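Local coordinates for protein aspartate aminotransferase (Plasmodium falciparum, PDB 3K7Y) that probably catalyses the reversible transfer of an amino group from L-aspartate to 2-oxoglutarate, giving oxaloacetate and L-glutamate, with pyridoxal 5'-phosphate as cofactor in a homodimer, at residues 86-92 and 235-241; 114-118 and 138-144; 320-325 and 383-387. All coordinates share one frame; numbering follows the deposited sequence.

In the fold
Contacts 1 and 2 lie around the large mixed sheet of the cofactor-binding fold; contact 3 joins the long helix 304-335 to the C-terminal part of the chain. Contact 1 (86-92 with 235-241) links two loops that run into strands 98-104 and 241-246. Between those loops in sequence falls contact 2 (114-118 with 138-144), on helices 105-118 and 133-140. Their centres are about 27 Å apart, and both touch the second subunit. Contact 2 sits beside the pyridoxal phosphate pocket, the side chain of Met-138 about 8 Å from the cofactor, whereas contact 1 lies away from it. Contact 3 (320-325 with 383-387) follows later, its centre about 34 Å from contact 1's and 36 Å from contact 2's.

Contact 1 (86-92 and 235-241); sequences FGNNSKY and EEKNIAF
Tyr-92 and Glu-235 mark the nearest backbone approach, 7.6 Å from CA to CA, between two irregular segments that each start on the last turn of a helix. These two residues carry most of the contact. The tyrosine ring takes the CG methylene of Glu-235 over one face, a CH-pi contact of 4.0 Å from CG to the ring centroid, while the two side chains run antiparallel. The glutamate chain is extended (chi1 167°, chi2 171°), which carries its carboxylate past the ring to the tyrosine's own backbone. There Tyr-92 N donates to OE2 of Glu-235 at 3.3 Å, although that oxygen is uncertainly placed. At its far end Tyr-92 OH probably donates to the backbone O of Ile-239, though the hydroxyl's place is uncertain. Ser-90 OG also accepts from Tyr-92 N, as in an ST turn, but its position is doubtful too. Phe-86 and Phe-241 meet rim to rim with planes 14° apart, Phe-86 CE1 lying 3.5 Å from Phe-241 CZ. Val-264 of strand 258-264 packs against both phenylalanines and Tyr-92. This is packing between helix-to-strand connections at one end of the mixed sheet of the aminotransferase fold, away from the cofactor.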
loop_
_atom_site.group_PDB
_atom_site.type_symbol
_atom_site.label_atom_id
_atom_site.label_comp_id
_atom_site.label_asym_id
_atom_site.label_seq_id
_atom_site.Cartn_x
_atom_site.Cartn_y
_atom_site.Cartn_z
ATOM N N PHE A 86 18.121 12.863 -10.047
ATOM C CA PHE A 86 18.475 13.962 -10.954
ATOM C C PHE A 86 19.728 14.708 -10.495
ATOM O O PHE A 86 20.170 15.638 -11.155
ATOM C CB PHE A 86 17.304 14.951 -11.121
ATOM C CG PHE A 86 16.050 14.352 -11.762
ATOM C CD1 PHE A 86 15.867 14.386 -13.145
ATOM C CD2 PHE A 86 15.039 13.800 -10.981
ATOM C CE1 PHE A 86 14.716 13.853 -13.731
ATOM C CE2 PHE A 86 13.890 13.265 -11.561
ATOM C CZ PHE A 86 13.729 13.294 -12.936
ATOM N N GLY A 87 20.289 14.293 -9.365
ATOM C CA GLY A 87 21.514 14.877 -8.837
ATOM C C GLY A 87 21.255 16.218 -8.209
ATOM O O GLY A 87 20.165 16.465 -7.689
ATOM N N ASN A 88 22.272 17.076 -8.249
ATOM C CA ASN A 88 22.123 18.478 -7.856
ATOM C C ASN A 88 23.234 19.373 -8.408
ATOM O O ASN A 88 24.409 19.014 -8.369
ATOM C CB ASN A 88 21.972 18.652 -6.332
ATOM C CG ASN A 88 23.213 18.265 -5.564
ATOM O OD1 ASN A 88 23.728 19.051 -4.774
ATOM N ND2 ASN A 88 23.700 17.048 -5.786
ATOM N N ASN A 89 22.849 20.523 -8.950
ATOM C CA ASN A 89 21.440 20.854 -9.066
ATOM C C ASN A 89 20.903 20.602 -10.470
ATOM O O ASN A 89 21.665 20.430 -11.427
ATOM C CB ASN A 89 21.160 22.270 -8.550
ATOM C CG ASN A 89 21.104 22.336 -7.024
ATOM O OD1 ASN A 89 20.168 22.890 -6.449
ATOM N ND2 ASN A 89 22.105 21.762 -6.365
ATOM N N SER A 90 19.582 20.562 -10.569
ATOM C CA SER A 90 18.920 20.147 -11.778
ATOM C C SER A 90 18.192 21.319 -12.416
ATOM O O SER A 90 17.754 22.234 -11.722
ATOM C CB SER A 90 17.945 19.038 -11.418
ATOM O OG SER A 90 17.147 18.650 -12.511
ATOM N N LYS A 91 18.098 21.297 -13.746
ATOM C CA LYS A 91 17.211 22.197 -14.502
ATOM C C LYS A 91 15.737 21.913 -14.149
ATOM O O LYS A 91 14.895 22.808 -14.183
ATOM C CB LYS A 91 17.419 21.996 -16.018
ATOM C CG LYS A 91 18.728 22.534 -16.617
ATOM C CD LYS A 91 18.579 23.984 -17.091
ATOM C CE LYS A 91 19.435 24.289 -18.325
ATOM N NZ LYS A 91 20.881 24.456 -18.026
ATOM N N TYR A 92 15.449 20.655 -13.812
ATOM C CA TYR A 92 14.101 20.166 -13.557
ATOM C C TYR A 92 13.615 20.403 -12.132
ATOM O O TYR A 92 12.473 20.800 -11.934
ATOM C CB TYR A 92 14.018 18.668 -13.851
ATOM C CG TYR A 92 13.961 18.262 -15.314
ATOM C CD1 TYR A 92 14.193 16.933 -15.690
ATOM C CD2 TYR A 92 13.665 19.185 -16.320
ATOM C CE1 TYR A 92 14.131 16.535 -17.028
ATOM C CE2 TYR A 92 13.600 18.795 -17.665
ATOM C CZ TYR A 92 13.836 17.470 -18.007
ATOM O OH TYR A 92 13.772 17.077 -19.322
ATOM N N GLU A 235 18.146 14.421 -19.106
ATOM C CA GLU A 235 17.690 15.691 -18.559
ATOM C C GLU A 235 18.320 16.890 -19.272
ATOM O O GLU A 235 17.619 17.822 -19.670
ATOM C CB GLU A 235 17.970 15.754 -17.063
ATOM C CG GLU A 235 17.812 17.150 -16.482
ATOM C CD GLU A 235 17.889 17.158 -14.979
ATOM O OE1 GLU A 235 18.771 16.471 -14.408
ATOM O OE2 GLU A 235 17.056 17.851 -14.369
ATOM N N GLU A 236 19.640 16.875 -19.424
ATOM C CA GLU A 236 20.285 17.871 -20.259
ATOM C C GLU A 236 19.717 17.712 -21.663
ATOM O O GLU A 236 19.470 16.593 -22.103
ATOM C CB GLU A 236 21.795 17.685 -20.260
ATOM C CG GLU A 236 22.538 18.839 -20.916
ATOM C CD GLU A 236 23.954 18.992 -20.399
ATOM O OE1 GLU A 236 24.578 17.951 -20.092
ATOM O OE2 GLU A 236 24.438 20.148 -20.296
ATOM N N LYS A 237 19.509 18.826 -22.363
ATOM C CA LYS A 237 18.668 18.841 -23.570
ATOM C C LYS A 237 17.358 18.112 -23.256
ATOM O O LYS A 237 17.124 16.985 -23.681
ATOM C CB LYS A 237 19.404 18.295 -24.811
ATOM C CG LYS A 237 20.057 19.406 -25.702
ATOM C CD LYS A 237 21.434 19.900 -25.187
ATOM C CE LYS A 237 21.748 21.353 -25.598
ATOM N NZ LYS A 237 21.855 21.585 -27.067
ATOM N N ASN A 238 16.523 18.812 -22.499
ATOM C CA ASN A 238 15.430 18.222 -21.755
ATOM C C ASN A 238 14.444 17.373 -22.527
ATOM O O ASN A 238 13.786 17.849 -23.444
ATOM C CB ASN A 238 14.696 19.288 -20.927
ATOM C CG ASN A 238 14.272 20.488 -21.741
ATOM O OD1 ASN A 238 13.875 20.378 -22.899
ATOM N ND2 ASN A 238 14.342 21.652 -21.122
ATOM N N ILE A 239 14.364 16.104 -22.144
ATOM C CA ILE A 239 13.328 15.197 -22.626
ATOM C C ILE A 239 12.476 14.834 -21.409
ATOM O O ILE A 239 12.953 14.926 -20.271
ATOM C CB ILE A 239 13.913 13.903 -23.281
ATOM C CG1 ILE A 239 15.204 14.191 -24.062
ATOM C CG2 ILE A 239 12.871 13.257 -24.199
ATOM C CD1 ILE A 239 15.924 12.953 -24.582
ATOM N N ALA A 240 11.218 14.447 -21.642
ATOM C CA ALA A 240 10.306 14.047 -20.558
ATOM C C ALA A 240 10.228 12.519 -20.384
ATOM O O ALA A 240 10.383 11.766 -21.352
ATOM C CB ALA A 240 8.931 14.637 -20.790
ATOM N N PHE A 241 10.001 12.060 -19.155
ATOM C CA PHE A 241 9.994 10.624 -18.870
ATOM C C PHE A 241 9.452 10.336 -17.470
ATOM O O PHE A 241 8.912 11.227 -16.816
ATOM C CB PHE A 241 11.410 10.060 -19.024
ATOM C CG PHE A 241 12.451 10.822 -18.251
ATOM C CD1 PHE A 241 13.320 11.676 -18.896
ATOM C CD2 PHE A 241 12.555 10.681 -16.870
ATOM C CE1 PHE A 241 14.273 12.378 -18.185
ATOM C CE2 PHE A 241 13.497 11.380 -16.154
ATOM C CZ PHE A 241 14.355 12.229 -16.808
#

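Contact 2 (114-118 and 138-144); sequences LEFLK and MIESRGF
Leu-114 fills the tight part of this contact. Its two methyls divide the work: CD1 packs on CB of Met-138 and CD2 on CG1 of Ile-139, each at 4.0 Å, with the leucine lying crosswise to both side chains. CD2 also meets CE2 of Phe-144 at 4.1 Å. The phenylalanine turns its ring edge to the helix, with CZ 3.6 Å from the backbone O of Leu-114, and the same CZ touches CB of Leu-117. Leu-125 of strand 124-128 lies against Leu-114, Leu-117, Ile-139 and Phe-144, so this half of the interface closes onto the sheet.

Toward solvent the contact is held by charge and long side chains. Lys-118 bends at chi2 and chi4 (-75° and -71°), bringing its ammonium over a face of Phe-144 in a cation-pi contact, with NZ 4.8 Å from the ring centroid. NZ also donates to Gly-143 O at 3.1 Å from well above the carbonyl plane, and weakly to Arg-142 O. Glu-115 comes in roughly perpendicular to Arg-142 in a salt bridge of 3.2 Å from OE1 to NH1. The oxygen sits well out of the guanidinium plane, which makes this an attraction of charges without a directed N-H. Arg-142 NE donates weakly to Met-138 O, a further tie for the guanidinium. Phe-285 of the second subunit packs on Glu-115 and Met-138.

A type I beta turn from Glu-140 to Gly-143 ends helix 133-140. Helix 105-118, strand 124-128 and helix 133-140 thus pack together beside the cofactor pocket of the aminotransferase fold: Met-138 touches Thr-107, which binds pyridoxal phosphate.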
loop_
_atom_site.group_PDB
_atom_site.type_symbol
_atom_site.label_atom_id
_atom_site.label_comp_id
_atom_site.label_asym_id
_atom_site.label_seq_id
_atom_site.Cartn_x
_atom_site.Cartn_y
_atom_site.Cartn_z
ATOM N N LEU A 114 1.085 2.395 -14.060
ATOM C CA LEU A 114 0.353 1.629 -15.053
ATOM C C LEU A 114 -1.124 1.974 -14.962
ATOM O O LEU A 114 -1.788 2.164 -15.982
ATOM C CB LEU A 114 0.605 0.136 -14.901
ATOM C CG LEU A 114 2.004 -0.388 -15.247
ATOM C CD1 LEU A 114 2.133 -1.813 -14.793
ATOM C CD2 LEU A 114 2.265 -0.316 -16.720
ATOM N N GLU A 115 -1.634 2.103 -13.743
ATOM C CA GLU A 115 -3.016 2.550 -13.579
ATOM C C GLU A 115 -3.145 3.907 -14.244
ATOM O O GLU A 115 -4.182 4.223 -14.824
ATOM C CB GLU A 115 -3.462 2.614 -12.108
ATOM C CG GLU A 115 -3.726 1.283 -11.438
ATOM C CD GLU A 115 -4.785 0.415 -12.129
ATOM O OE1 GLU A 115 -5.220 -0.591 -11.518
ATOM O OE2 GLU A 115 -5.187 0.700 -13.281
ATOM N N PHE A 116 -2.074 4.694 -14.183
ATOM C CA PHE A 116 -2.105 6.044 -14.750
ATOM C C PHE A 116 -2.054 6.021 -16.266
ATOM O O PHE A 116 -2.560 6.926 -16.919
ATOM C CB PHE A 116 -0.978 6.931 -14.203
ATOM C CG PHE A 116 -0.964 8.313 -14.796
ATOM C CD1 PHE A 116 -2.071 9.152 -14.670
ATOM C CD2 PHE A 116 0.146 8.771 -15.491
ATOM C CE1 PHE A 116 -2.079 10.433 -15.212
ATOM C CE2 PHE A 116 0.158 10.061 -16.046
ATOM C CZ PHE A 116 -0.966 10.897 -15.903
ATOM N N LEU A 117 -1.431 4.981 -16.814
ATOM C CA LEU A 117 -1.356 4.833 -18.249
ATOM C C LEU A 117 -2.685 4.363 -18.848
ATOM O O LEU A 117 -3.046 4.812 -19.935
ATOM C CB LEU A 117 -0.171 3.948 -18.669
ATOM C CG LEU A 117 1.258 4.435 -18.339
ATOM C CD1 LEU A 117 2.298 3.604 -19.036
ATOM C CD2 LEU A 117 1.495 5.920 -18.672
ATOM N N LYS A 118 -3.423 3.490 -18.152
ATOM C CA LYS A 118 -4.753 3.060 -18.646
ATOM C C LYS A 118 -5.641 4.274 -18.745
ATOM O O LYS A 118 -6.528 4.350 -19.585
ATOM C CB LYS A 118 -5.411 1.994 -17.750
ATOM C CG LYS A 118 -5.621 0.619 -18.404
ATOM C CD LYS A 118 -6.793 0.618 -19.410
ATOM C CE LYS A 118 -7.083 -0.786 -20.009
ATOM N NZ LYS A 118 -6.056 -1.320 -20.983
ATOM N N MET A 138 2.280 -7.596 -14.034
ATOM C CA MET A 138 1.635 -6.329 -13.741
ATOM C C MET A 138 1.048 -5.674 -14.998
ATOM O O MET A 138 -0.066 -5.155 -14.970
ATOM C CB MET A 138 2.610 -5.374 -13.080
ATOM C CG MET A 138 3.143 -5.810 -11.752
ATOM S SD MET A 138 3.647 -4.263 -11.002
ATOM C CE MET A 138 2.433 -4.111 -9.709
ATOM N N ILE A 139 1.807 -5.694 -16.094
ATOM C CA ILE A 139 1.344 -5.117 -17.344
ATOM C C ILE A 139 0.150 -5.881 -17.880
ATOM O O ILE A 139 -0.904 -5.297 -18.126
ATOM C CB ILE A 139 2.444 -5.102 -18.415
ATOM C CG1 ILE A 139 3.344 -3.889 -18.222
ATOM C CG2 ILE A 139 1.826 -5.025 -19.805
ATOM C CD1 ILE A 139 4.665 -4.185 -17.616
ATOM N N GLU A 140 0.332 -7.190 -18.040
ATOM C CA GLU A 140 -0.584 -8.030 -18.783
ATOM C C GLU A 140 -1.905 -8.141 -18.085
ATOM O O GLU A 140 -2.956 -7.877 -18.669
ATOM C CB GLU A 140 0.016 -9.414 -18.966
ATOM C CG GLU A 140 0.973 -9.525 -20.161
ATOM C CD GLU A 140 0.855 -10.886 -20.812
ATOM O OE1 GLU A 140 1.295 -11.864 -20.157
ATOM O OE2 GLU A 140 0.282 -10.976 -21.940
ATOM N N SER A 141 -1.859 -8.513 -16.821
ATOM C CA SER A 141 -3.091 -8.651 -16.055
ATOM C C SER A 141 -3.930 -7.373 -15.944
ATOM O O SER A 141 -4.946 -7.387 -15.264
ATOM C CB SER A 141 -2.843 -9.300 -14.675
ATOM O OG SER A 141 -2.010 -8.513 -13.835
ATOM N N ARG A 142 -3.546 -6.280 -16.611
ATOM C CA ARG A 142 -4.512 -5.177 -16.850
ATOM C C ARG A 142 -4.770 -4.844 -18.309
ATOM O O ARG A 142 -5.145 -3.718 -18.649
ATOM C CB ARG A 142 -4.265 -3.927 -15.995
ATOM C CG ARG A 142 -2.870 -3.440 -15.897
ATOM C CD ARG A 142 -2.721 -2.577 -14.652
ATOM N NE ARG A 142 -2.142 -3.328 -13.550
ATOM C CZ ARG A 142 -1.905 -2.826 -12.338
ATOM N NH1 ARG A 142 -2.214 -1.565 -12.051
ATOM N NH2 ARG A 142 -1.373 -3.599 -11.399
ATOM N N GLY A 143 -4.608 -5.855 -19.157
ATOM C CA GLY A 143 -4.993 -5.785 -20.565
ATOM C C GLY A 143 -4.312 -4.711 -21.400
ATOM O O GLY A 143 -4.986 -3.952 -22.112
ATOM N N PHE A 144 -2.988 -4.621 -21.282
ATOM C CA PHE A 144 -2.180 -3.871 -22.220
ATOM C C PHE A 144 -1.637 -4.931 -23.183
ATOM O O PHE A 144 -1.590 -6.117 -22.834
ATOM C CB PHE A 144 -0.964 -3.269 -21.524
ATOM C CG PHE A 144 -1.235 -2.059 -20.660
ATOM C CD1 PHE A 144 -1.422 -0.806 -21.226
ATOM C CD2 PHE A 144 -1.183 -2.159 -19.260
ATOM C CE1 PHE A 144 -1.622 0.305 -20.417
ATOM C CE2 PHE A 144 -1.381 -1.048 -18.441
ATOM C CZ PHE A 144 -1.605 0.171 -19.015
#

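Contact 3 (320-325 and 383-387); sequences RITNNR and VSGIT
Asn-324 reaches from helix 304-335 across to the loop 383-387 and holds it by its amide. ND2 donates to the backbone O of Ile-386 at 3.1 Å, with an N-H...O angle of 144°. The acceptor lies close to the amide plane, whereas the donor is tilted 27° from the carbonyl plane of Ile-386. Val-383 comes the other way, pointing its side chain at the helix. With CG1 opposite its own backbone N (chi1 161°), that methyl settles on the helix surface, 3.9 Å from CB of Asn-324 and 3.8 Å from the backbone N of Arg-325. The same methyl more loosely meets CG2 of Ile-321, at 4.4 Å. One turn back, Arg-320 is bent at chi3 and brings the edge of its guanidinium to Ser-384, NH2 standing 4.0 Å from CB, a contact without a directed bond. Arg-325 gives this loop only its inner part; its guanidinium turns elsewhere, donating from NH2 to the backbone O of Phe-355 and of Gly-353. The loop follows strand 380-382, the antiparallel partner of strand 355-357, and lies between the long helix 304-335 and helix 390-403, where Ile-386 packs on Val-391 and Ile-394.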
loop_
_atom_site.group_PDB
_atom_site.type_symbol
_atom_site.label_atom_id
_atom_site.label_comp_id
_atom_site.label_asym_id
_atom_site.label_seq_id
_atom_site.Cartn_x
_atom_site.Cartn_y
_atom_site.Cartn_z
ATOM N N ARG A 320 32.085 -5.124 -2.426
ATOM C CA ARG A 320 32.133 -6.499 -1.925
ATOM C C ARG A 320 31.404 -7.444 -2.873
ATOM O O ARG A 320 31.917 -8.512 -3.208
ATOM C CB ARG A 320 31.565 -6.604 -0.504
ATOM C CG ARG A 320 31.534 -8.041 0.021
ATOM C CD ARG A 320 30.731 -8.232 1.337
ATOM N NE ARG A 320 29.262 -8.257 1.194
ATOM C CZ ARG A 320 28.531 -9.220 0.616
ATOM N NH1 ARG A 320 29.091 -10.289 0.051
ATOM N NH2 ARG A 320 27.209 -9.094 0.581
ATOM N N ILE A 321 30.219 -7.032 -3.314
ATOM C CA ILE A 321 29.426 -7.819 -4.244
ATOM C C ILE A 321 30.200 -8.077 -5.530
ATOM O O ILE A 321 30.511 -9.230 -5.815
ATOM C CB ILE A 321 28.044 -7.195 -4.507
ATOM C CG1 ILE A 321 27.167 -7.348 -3.254
ATOM C CG2 ILE A 321 27.377 -7.873 -5.686
ATOM C CD1 ILE A 321 25.936 -6.456 -3.206
ATOM N N THR A 322 30.555 -7.038 -6.289
ATOM C CA THR A 322 31.210 -7.300 -7.571
ATOM C C THR A 322 32.487 -8.121 -7.356
ATOM O O THR A 322 32.876 -8.885 -8.233
ATOM C CB THR A 322 31.426 -6.046 -8.470
ATOM O OG1 THR A 322 32.649 -5.413 -8.136
ATOM C CG2 THR A 322 30.298 -5.051 -8.351
ATOM N N ASN A 323 33.091 -8.001 -6.168
ATOM C CA ASN A 323 34.258 -8.820 -5.768
ATOM C C ASN A 323 33.883 -10.292 -5.579
ATOM O O ASN A 323 34.481 -11.183 -6.187
ATOM C CB ASN A 323 34.934 -8.278 -4.488
ATOM C CG ASN A 323 35.631 -6.921 -4.699
ATOM O OD1 ASN A 323 35.630 -6.366 -5.803
ATOM N ND2 ASN A 323 36.220 -6.383 -3.628
ATOM N N ASN A 324 32.889 -10.530 -4.728
ATOM C CA ASN A 324 32.263 -11.839 -4.559
ATOM C C ASN A 324 31.926 -12.565 -5.893
ATOM O O ASN A 324 32.107 -13.773 -6.005
ATOM C CB ASN A 324 30.992 -11.663 -3.730
ATOM C CG ASN A 324 30.799 -12.759 -2.694
ATOM O OD1 ASN A 324 31.768 -13.387 -2.247
ATOM N ND2 ASN A 324 29.541 -12.981 -2.284
ATOM N N ARG A 325 31.430 -11.822 -6.889
ATOM C CA ARG A 325 31.165 -12.340 -8.242
ATOM C C ARG A 325 32.443 -12.745 -8.981
ATOM O O ARG A 325 32.498 -13.809 -9.613
ATOM C CB ARG A 325 30.403 -11.299 -9.072
ATOM C CG ARG A 325 30.055 -11.738 -10.496
ATOM C CD ARG A 325 29.606 -10.569 -11.357
ATOM N NE ARG A 325 28.246 -10.130 -11.056
ATOM C CZ ARG A 325 27.934 -9.200 -10.154
ATOM N NH1 ARG A 325 28.887 -8.602 -9.445
ATOM N NH2 ARG A 325 26.664 -8.860 -9.956
ATOM N N VAL A 383 24.189 -13.460 -5.844
ATOM C CA VAL A 383 25.614 -13.517 -5.567
ATOM C C VAL A 383 25.880 -13.245 -4.100
ATOM O O VAL A 383 26.732 -13.881 -3.499
ATOM C CB VAL A 383 26.403 -12.530 -6.456
ATOM C CG1 VAL A 383 27.778 -12.247 -5.874
ATOM C CG2 VAL A 383 26.539 -13.082 -7.867
ATOM N N SER A 384 25.126 -12.319 -3.521
ATOM C CA SER A 384 25.350 -11.875 -2.135
ATOM C C SER A 384 25.276 -13.000 -1.097
ATOM O O SER A 384 25.592 -12.784 0.080
ATOM C CB SER A 384 24.375 -10.755 -1.771
ATOM O OG SER A 384 23.081 -11.075 -2.238
ATOM N N GLY A 385 24.879 -14.192 -1.544
ATOM C CA GLY A 385 24.725 -15.341 -0.657
ATOM C C GLY A 385 25.777 -16.414 -0.851
ATOM O O GLY A 385 25.511 -17.599 -0.627
ATOM N N ILE A 386 26.973 -16.008 -1.269
ATOM C CA ILE A 386 28.075 -16.952 -1.449
ATOM C C ILE A 386 29.216 -16.576 -0.506
ATOM O O ILE A 386 30.009 -15.676 -0.799
ATOM C CB ILE A 386 28.573 -17.025 -2.918
ATOM C CG1 ILE A 386 27.442 -17.416 -3.869
ATOM C CG2 ILE A 386 29.654 -18.059 -3.026
ATOM C CD1 ILE A 386 27.647 -16.980 -5.299
ATOM N N THR A 387 29.281 -17.255 0.635
ATOM C CA THR A 387 30.307 -16.964 1.625
ATOM C C THR A 387 31.614 -17.637 1.229
ATOM O O THR A 387 31.633 -18.554 0.408
ATOM C CB THR A 387 29.884 -17.395 3.065
ATOM O OG1 THR A 387 28.542 -16.969 3.327
ATOM C CG2 THR A 387 30.799 -16.778 4.135
#